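Local coordinates for CELL WALL surface anchor family protein (Streptococcus pneumoniae, PDB 2WW8) that serves as the adhesin of the pneumococcal pilus, probably binding host-cell surface components through an integrin-like domain, at residues 732-744 against 783-795. Sequence-based numbering, arbitrary orientation.
Sequences EKKLGDIEFIKVN and TGEDGKLTFKNLS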
ATOM      1  N   GLU A 732      40.466 -42.603 -18.069  1.00 22.04           N
ATOM      2  CA  GLU A 732      41.209 -43.851 -17.778  1.00 22.55           C
ATOM      3  C   GLU A 732      42.720 -43.596 -17.782  1.00 20.93           C
ATOM      4  O   GLU A 732      43.273 -43.103 -18.771  1.00 19.13           O
ATOM      5  CB  GLU A 732      40.919 -45.016 -18.755  1.00 23.29           C
ATOM      6  CG  GLU A 732      39.491 -45.169 -19.301  1.00 27.39           C
ATOM      7  CD  GLU A 732      38.539 -45.938 -18.376  1.00 33.17           C
ATOM      8  OE1 GLU A 732      38.862 -47.088 -17.994  1.00 34.10           O
ATOM      9  OE2 GLU A 732      37.447 -45.400 -18.043  1.00 36.48           O
ATOM     10  N   LYS A 733      43.379 -43.926 -16.676  1.00 20.33           N
ATOM     11  CA  LYS A 733      44.842 -43.951 -16.655  1.00 20.05           C
ATOM     12  C   LYS A 733      45.367 -44.684 -17.898  1.00 19.51           C
ATOM     13  O   LYS A 733      44.902 -45.779 -18.228  1.00 18.77           O
ATOM     14  CB  LYS A 733      45.332 -44.654 -15.391  1.00 19.94           C
ATOM     15  CG  LYS A 733      46.691 -44.200 -14.895  1.00 20.63           C
ATOM     16  CD  LYS A 733      46.561 -43.189 -13.767  1.00 22.00           C
ATOM     17  CE  LYS A 733      47.747 -43.303 -12.829  1.00 23.88           C
ATOM     18  NZ  LYS A 733      47.396 -42.700 -11.521  1.00 24.65           N
ATOM     19  N   LYS A 734      46.306 -44.074 -18.618  1.00 19.71           N
ATOM     20  CA  LYS A 734      46.934 -44.780 -19.743  1.00 19.91           C
ATOM     21  C   LYS A 734      48.076 -45.684 -19.312  1.00 19.57           C
ATOM     22  O   LYS A 734      48.848 -45.380 -18.398  1.00 18.44           O
ATOM     23  CB  LYS A 734      47.321 -43.876 -20.918  1.00 19.93           C
ATOM     24  CG  LYS A 734      48.227 -42.691 -20.619  1.00 20.22           C
ATOM     25  CD  LYS A 734      49.620 -42.870 -21.213  1.00 19.30           C
ATOM     26  CE  LYS A 734      49.672 -42.645 -22.715  1.00 18.82           C
ATOM     27  NZ  LYS A 734      48.732 -43.574 -23.395  1.00 17.03           N
ATOM     28  N   LEU A 735      48.146 -46.827 -19.980  1.00 20.33           N
ATOM     29  CA  LEU A 735      49.220 -47.763 -19.684  1.00 21.34           C
ATOM     30  C   LEU A 735      50.217 -47.891 -20.847  1.00 22.40           C
ATOM     31  O   LEU A 735      49.897 -47.663 -22.017  1.00 22.18           O
ATOM     32  CB  LEU A 735      48.652 -49.112 -19.202  1.00 20.96           C
ATOM     33  CG  LEU A 735      47.780 -49.052 -17.935  1.00 20.36           C
ATOM     34  CD1 LEU A 735      46.934 -50.311 -17.824  1.00 19.12           C
ATOM     35  CD2 LEU A 735      48.543 -48.764 -16.623  1.00 18.95           C
ATOM     36  N   GLY A 736      51.447 -48.264 -20.515  1.00 23.48           N
ATOM     37  CA  GLY A 736      52.484 -48.396 -21.526  1.00 23.69           C
ATOM     38  C   GLY A 736      52.384 -49.614 -22.429  1.00 24.67           C
ATOM     39  O   GLY A 736      51.839 -50.666 -22.056  1.00 23.63           O
ATOM     40  N   ASP A 737      52.952 -49.429 -23.620  1.00 24.80           N
ATOM     41  CA  ASP A 737      53.195 -50.499 -24.576  1.00 25.61           C
ATOM     42  C   ASP A 737      54.476 -50.287 -25.406  1.00 25.10           C
ATOM     43  O   ASP A 737      54.894 -49.152 -25.668  1.00 24.36           O
ATOM     44  CB  ASP A 737      51.972 -50.684 -25.470  1.00 27.07           C
ATOM     45  CG  ASP A 737      51.783 -49.535 -26.437  1.00 31.86           C
ATOM     46  OD1 ASP A 737      51.563 -48.375 -26.013  1.00 35.07           O
ATOM     47  OD2 ASP A 737      51.868 -49.813 -27.651  1.00 38.15           O
ATOM     48  N   ILE A 738      55.099 -51.395 -25.812  1.00 22.94           N
ATOM     49  CA  ILE A 738      56.386 -51.389 -26.499  1.00 21.84           C
ATOM     50  C   ILE A 738      56.535 -52.765 -27.164  1.00 20.86           C
ATOM     51  O   ILE A 738      56.135 -53.797 -26.609  1.00 20.63           O
ATOM     52  CB  ILE A 738      57.571 -51.016 -25.551  1.00 21.38           C
ATOM     53  CG1 ILE A 738      58.876 -50.919 -26.351  1.00 21.40           C
ATOM     54  CG2 ILE A 738      57.707 -52.002 -24.364  1.00 22.40           C
ATOM     55  CD1 ILE A 738      59.953 -50.035 -25.704  1.00 20.48           C
ATOM     56  N   GLU A 739      57.054 -52.770 -28.384  1.00 18.80           N
ATOM     57  CA  GLU A 739      57.200 -54.002 -29.143  1.00 17.52           C
ATOM     58  C   GLU A 739      58.618 -54.058 -29.727  1.00 17.02           C
ATOM     59  O   GLU A 739      59.115 -53.032 -30.213  1.00 16.58           O
ATOM     60  CB  GLU A 739      56.193 -54.021 -30.278  1.00 17.03           C
ATOM     61  CG  GLU A 739      56.290 -55.276 -31.105  1.00 18.69           C
ATOM     62  CD  GLU A 739      55.219 -55.280 -32.153  1.00 25.21           C
ATOM     63  OE1 GLU A 739      55.439 -54.689 -33.238  1.00 27.17           O
ATOM     64  OE2 GLU A 739      54.145 -55.846 -31.841  1.00 22.06           O
ATOM     65  N   PHE A 740      59.234 -55.239 -29.684  1.00 16.35           N
ATOM     66  CA  PHE A 740      60.597 -55.473 -30.177  1.00 15.63           C
ATOM     67  C   PHE A 740      60.467 -56.578 -31.237  1.00 16.35           C
ATOM     68  O   PHE A 740      59.575 -57.448 -31.160  1.00 15.75           O
ATOM     69  CB  PHE A 740      61.520 -55.985 -29.066  1.00 15.93           C
ATOM     70  CG  PHE A 740      61.688 -55.056 -27.879  1.00 16.20           C
ATOM     71  CD1 PHE A 740      60.819 -55.087 -26.791  1.00 15.86           C
ATOM     72  CD2 PHE A 740      62.761 -54.187 -27.815  1.00 14.78           C
ATOM     73  CE1 PHE A 740      60.994 -54.235 -25.686  1.00 15.89           C
ATOM     74  CE2 PHE A 740      62.940 -53.340 -26.708  1.00 14.49           C
ATOM     75  CZ  PHE A 740      62.064 -53.369 -25.629  1.00 15.95           C
ATOM     76  N   ILE A 741      61.333 -56.522 -32.247  1.00 15.27           N
ATOM     77  CA  ILE A 741      61.391 -57.567 -33.248  1.00 14.19           C
ATOM     78  C   ILE A 741      62.751 -58.242 -33.088  1.00 15.08           C
ATOM     79  O   ILE A 741      63.813 -57.588 -33.207  1.00 13.10           O
ATOM     80  CB  ILE A 741      61.210 -57.043 -34.667  1.00 14.97           C
ATOM     81  CG1 ILE A 741      59.863 -56.328 -34.805  1.00 17.22           C
ATOM     82  CG2 ILE A 741      61.281 -58.218 -35.674  1.00 12.78           C
ATOM     83  CD1 ILE A 741      59.965 -54.900 -35.201  1.00 22.31           C
ATOM     84  N   LYS A 742      62.703 -59.544 -32.781  1.00 16.14           N
ATOM     85  CA  LYS A 742      63.918 -60.366 -32.717  1.00 14.84           C
ATOM     86  C   LYS A 742      64.382 -60.683 -34.144  1.00 15.66           C
ATOM     87  O   LYS A 742      63.594 -61.210 -34.943  1.00 14.93           O
ATOM     88  CB  LYS A 742      63.648 -61.698 -32.008  1.00 15.49           C
ATOM     89  CG  LYS A 742      64.975 -62.504 -31.811  1.00 11.45           C
ATOM     90  CD  LYS A 742      65.783 -61.863 -30.660  1.00 12.04           C
ATOM     91  CE  LYS A 742      67.062 -62.637 -30.308  1.00 16.90           C
ATOM     92  NZ  LYS A 742      67.889 -62.834 -31.530  1.00 15.19           N
ATOM     93  N   VAL A 743      65.639 -60.386 -34.474  1.00 15.31           N
ATOM     94  CA  VAL A 743      66.122 -60.578 -35.843  1.00 13.64           C
ATOM     95  C   VAL A 743      67.543 -61.137 -35.917  1.00 15.00           C
ATOM     96  O   VAL A 743      68.339 -61.031 -34.973  1.00 12.99           O
ATOM     97  CB  VAL A 743      66.113 -59.251 -36.698  1.00 15.53           C
ATOM     98  CG1 VAL A 743      64.726 -58.610 -36.717  1.00 13.90           C
ATOM     99  CG2 VAL A 743      67.196 -58.261 -36.197  1.00 15.03           C
ATOM    100  N   ASN A 744      67.847 -61.690 -37.089  1.00 14.47           N
ATOM    101  CA  ASN A 744      69.207 -61.957 -37.482  1.00 15.55           C
ATOM    102  C   ASN A 744      70.011 -60.633 -37.560  1.00 16.18           C
ATOM    103  O   ASN A 744      69.562 -59.705 -38.243  1.00 13.27           O
ATOM    104  CB  ASN A 744      69.147 -62.660 -38.844  1.00 15.53           C
ATOM    105  CG  ASN A 744      70.510 -63.116 -39.325  1.00 16.85           C
ATOM    106  OD1 ASN A 744      71.491 -62.386 -39.292  1.00 23.12           O
ATOM    107  ND2 ASN A 744      70.567 -64.347 -39.772  1.00 17.57           N
ATOM    108  N   THR A 783      59.032 -66.147 -29.437  1.00 20.02           N
ATOM    109  CA  THR A 783      58.713 -65.447 -30.684  1.00 19.09           C
ATOM    110  C   THR A 783      58.153 -66.384 -31.757  1.00 19.69           C
ATOM    111  O   THR A 783      58.555 -67.554 -31.816  1.00 18.96           O
ATOM    112  CB  THR A 783      59.949 -64.705 -31.277  1.00 18.84           C
ATOM    113  OG1 THR A 783      61.012 -65.638 -31.583  1.00 14.59           O
ATOM    114  CG2 THR A 783      60.445 -63.602 -30.319  1.00 19.81           C
ATOM    115  N   GLY A 784      57.251 -65.855 -32.590  1.00 20.10           N
ATOM    116  CA  GLY A 784      56.669 -66.545 -33.754  1.00 20.03           C
ATOM    117  C   GLY A 784      57.399 -66.166 -35.034  1.00 21.36           C
ATOM    118  O   GLY A 784      58.488 -65.582 -34.976  1.00 21.02           O
ATOM    119  N   GLU A 785      56.837 -66.466 -36.202  1.00 22.01           N
ATOM    120  CA  GLU A 785      57.565 -66.191 -37.443  1.00 23.27           C
ATOM    121  C   GLU A 785      57.839 -64.717 -37.669  1.00 22.74           C
ATOM    122  O   GLU A 785      58.802 -64.380 -38.367  1.00 22.27           O
ATOM    123  CB  GLU A 785      56.860 -66.705 -38.696  1.00 24.11           C
ATOM    124  CG  GLU A 785      57.007 -68.205 -38.942  1.00 30.46           C
ATOM    125  CD  GLU A 785      56.042 -68.662 -40.031  1.00 37.37           C
ATOM    126  OE1 GLU A 785      56.172 -68.192 -41.186  1.00 36.94           O
ATOM    127  OE2 GLU A 785      55.129 -69.468 -39.729  1.00 40.98           O
ATOM    128  N   ASP A 786      57.001 -63.846 -37.107  1.00 22.36           N
ATOM    129  CA  ASP A 786      57.211 -62.399 -37.253  1.00 21.66           C
ATOM    130  C   ASP A 786      58.311 -61.819 -36.358  1.00 21.04           C
ATOM    131  O   ASP A 786      58.689 -60.661 -36.517  1.00 21.42           O
ATOM    132  CB  ASP A 786      55.897 -61.624 -37.070  1.00 22.23           C
ATOM    133  CG  ASP A 786      55.281 -61.804 -35.674  1.00 23.61           C
ATOM    134  OD1 ASP A 786      55.927 -62.317 -34.733  1.00 24.33           O
ATOM    135  OD2 ASP A 786      54.103 -61.433 -35.494  1.00 26.03           O
ATOM    136  N   GLY A 787      58.852 -62.609 -35.435  1.00 20.61           N
ATOM    137  CA  GLY A 787      59.927 -62.158 -34.555  1.00 19.83           C
ATOM    138  C   GLY A 787      59.455 -61.288 -33.399  1.00 19.52           C
ATOM    139  O   GLY A 787      60.270 -60.856 -32.576  1.00 18.87           O
ATOM    140  N   LYS A 788      58.148 -61.025 -33.327  1.00 19.85           N
ATOM    141  CA  LYS A 788      57.630 -60.010 -32.391  1.00 19.22           C
ATOM    142  C   LYS A 788      57.511 -60.391 -30.931  1.00 18.67           C
ATOM    143  O   LYS A 788      56.976 -61.437 -30.596  1.00 19.18           O
ATOM    144  CB  LYS A 788      56.293 -59.442 -32.858  1.00 19.12           C
ATOM    145  CG  LYS A 788      56.443 -58.633 -34.119  1.00 18.66           C
ATOM    146  CD  LYS A 788      55.125 -58.039 -34.528  1.00 21.25           C
ATOM    147  CE  LYS A 788      55.295 -57.149 -35.750  1.00 22.56           C
ATOM    148  NZ  LYS A 788      53.957 -57.167 -36.410  1.00 23.91           N
ATOM    149  N   LEU A 789      58.032 -59.526 -30.075  1.00 18.47           N
ATOM    150  CA  LEU A 789      57.735 -59.536 -28.651  1.00 19.02           C
ATOM    151  C   LEU A 789      56.917 -58.308 -28.267  1.00 19.19           C
ATOM    152  O   LEU A 789      57.472 -57.211 -28.136  1.00 20.28           O
ATOM    153  CB  LEU A 789      59.031 -59.459 -27.870  1.00 18.08           C
ATOM    154  CG  LEU A 789      59.932 -60.688 -27.977  1.00 18.90           C
ATOM    155  CD1 LEU A 789      61.257 -60.226 -27.475  1.00 19.20           C
ATOM    156  CD2 LEU A 789      59.405 -61.882 -27.198  1.00 18.91           C
ATOM    157  N   THR A 790      55.618 -58.500 -28.067  1.00 19.29           N
ATOM    158  CA  THR A 790      54.645 -57.412 -27.905  1.00 18.86           C
ATOM    159  C   THR A 790      54.183 -57.304 -26.447  1.00 19.86           C
ATOM    160  O   THR A 790      53.505 -58.220 -25.942  1.00 19.87           O
ATOM    161  CB  THR A 790      53.439 -57.637 -28.837  1.00 19.12           C
ATOM    162  OG1 THR A 790      53.911 -57.658 -30.189  1.00 17.85           O
ATOM    163  CG2 THR A 790      52.372 -56.511 -28.680  1.00 18.29           C
ATOM    164  N   PHE A 791      54.562 -56.197 -25.801  1.00 19.36           N
ATOM    165  CA  PHE A 791      54.150 -55.848 -24.438  1.00 20.25           C
ATOM    166  C   PHE A 791      53.151 -54.674 -24.387  1.00 20.89           C
ATOM    167  O   PHE A 791      53.352 -53.646 -25.034  1.00 19.94           O
ATOM    168  CB  PHE A 791      55.375 -55.548 -23.582  1.00 19.75           C
ATOM    169  CG  PHE A 791      56.451 -56.592 -23.718  1.00 21.64           C
ATOM    170  CD1 PHE A 791      56.186 -57.916 -23.405  1.00 22.72           C
ATOM    171  CD2 PHE A 791      57.699 -56.254 -24.183  1.00 19.91           C
ATOM    172  CE1 PHE A 791      57.168 -58.877 -23.552  1.00 22.74           C
ATOM    173  CE2 PHE A 791      58.699 -57.211 -24.304  1.00 22.61           C
ATOM    174  CZ  PHE A 791      58.418 -58.523 -23.995  1.00 21.08           C
ATOM    175  N   LYS A 792      52.065 -54.843 -23.638  1.00 20.97           N
ATOM    176  CA  LYS A 792      51.051 -53.785 -23.524  1.00 21.53           C
ATOM    177  C   LYS A 792      50.459 -53.848 -22.111  1.00 21.02           C
ATOM    178  O   LYS A 792      50.762 -54.790 -21.371  1.00 20.33           O
ATOM    179  CB  LYS A 792      49.997 -53.921 -24.635  1.00 21.38           C
ATOM    180  CG  LYS A 792      48.995 -55.036 -24.392  1.00 23.66           C
ATOM    181  CD  LYS A 792      48.483 -55.640 -25.704  1.00 28.28           C
ATOM    182  CE  LYS A 792      47.341 -56.621 -25.411  1.00 30.17           C
ATOM    183  NZ  LYS A 792      46.011 -55.955 -25.682  1.00 32.48           N
ATOM    184  N   ASN A 793      49.653 -52.850 -21.741  1.00 20.72           N
ATOM    185  CA  ASN A 793      49.053 -52.760 -20.400  1.00 20.23           C
ATOM    186  C   ASN A 793      50.091 -52.728 -19.273  1.00 18.87           C
ATOM    187  O   ASN A 793      49.906 -53.333 -18.216  1.00 16.02           O
ATOM    188  CB  ASN A 793      48.027 -53.875 -20.142  1.00 20.87           C
ATOM    189  CG  ASN A 793      47.040 -54.049 -21.286  1.00 23.56           C
ATOM    190  OD1 ASN A 793      46.466 -53.086 -21.803  1.00 20.50           O
ATOM    191  ND2 ASN A 793      46.845 -55.301 -21.691  1.00 27.06           N
ATOM    192  N   LEU A 794      51.195 -52.025 -19.527  1.00 18.46           N
ATOM    193  CA  LEU A 794      52.306 -51.973 -18.586  1.00 18.56           C
ATOM    194  C   LEU A 794      52.189 -50.801 -17.609  1.00 18.43           C
ATOM    195  O   LEU A 794      52.043 -49.662 -18.043  1.00 18.03           O
ATOM    196  CB  LEU A 794      53.631 -51.882 -19.343  1.00 17.93           C
ATOM    197  CG  LEU A 794      54.109 -53.000 -20.277  1.00 17.52           C
ATOM    198  CD1 LEU A 794      55.477 -52.561 -20.779  1.00 13.73           C
ATOM    199  CD2 LEU A 794      54.189 -54.386 -19.602  1.00 15.40           C
ATOM    200  N   SER A 795      52.276 -51.098 -16.313  1.00 18.90           N
ATOM    201  CA  SER A 795      52.285 -50.094 -15.239  1.00 20.38           C
ATOM    202  C   SER A 795      53.554 -49.248 -15.249  1.00 20.70           C
ATOM    203  O   SER A 795      54.587 -49.643 -15.817  1.00 19.61           O
ATOM    204  CB  SER A 795      52.231 -50.769 -13.867  1.00 20.06           C
ATOM    205  OG  SER A 795      51.452 -51.950 -13.940  1.00 23.52           O
TER
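F740 lays the CD1 corner of its ring against CE2 of F791 at 3.9 Å, the two side chains crossing at about a right angle on the buried face of an antiparallel strand pair. I738 and L794 carry this apolar row onward, CG2 of I738 lying 4.3 Å from CD1 of L794. On the other face chi1 of -180° swings CG of E739 away from its own backbone N, and the extended chain carries the carboxylate to T790. T790 OG1 donates to E739 OE2 at 2.5 Å, a separation so short that its exact length is doubtful. CD and CE of K788 touch the E739 carboxylate at a slant, but K788 NZ stops 4.3 Å from E739 OE1, too far for a salt bridge. Main-chain hydrogen bonds join F740 with L789, and I738 with F791, in both directions. At one end a G1 beta bulge sets N793 and L794 opposite the single residue G736, which keeps the paired bonds with L794, and shifts the register by one before I738. At the other, K742 N donates to G787 O at 2.8 Å, where G787, at positive phi, closes a type I turn and D786 forms an Asx turn by accepting from K788 N. K742 itself bends inward to an NZ covalently linked to N854, the Lys-Asn isopeptide bond characteristic of CnaB-type pilin domains. Strand 849-854 runs parallel to 736-744 on the side away from 788-794, while strands 755-761 and 797-805 of the second sheet pack against the phenylalanine face.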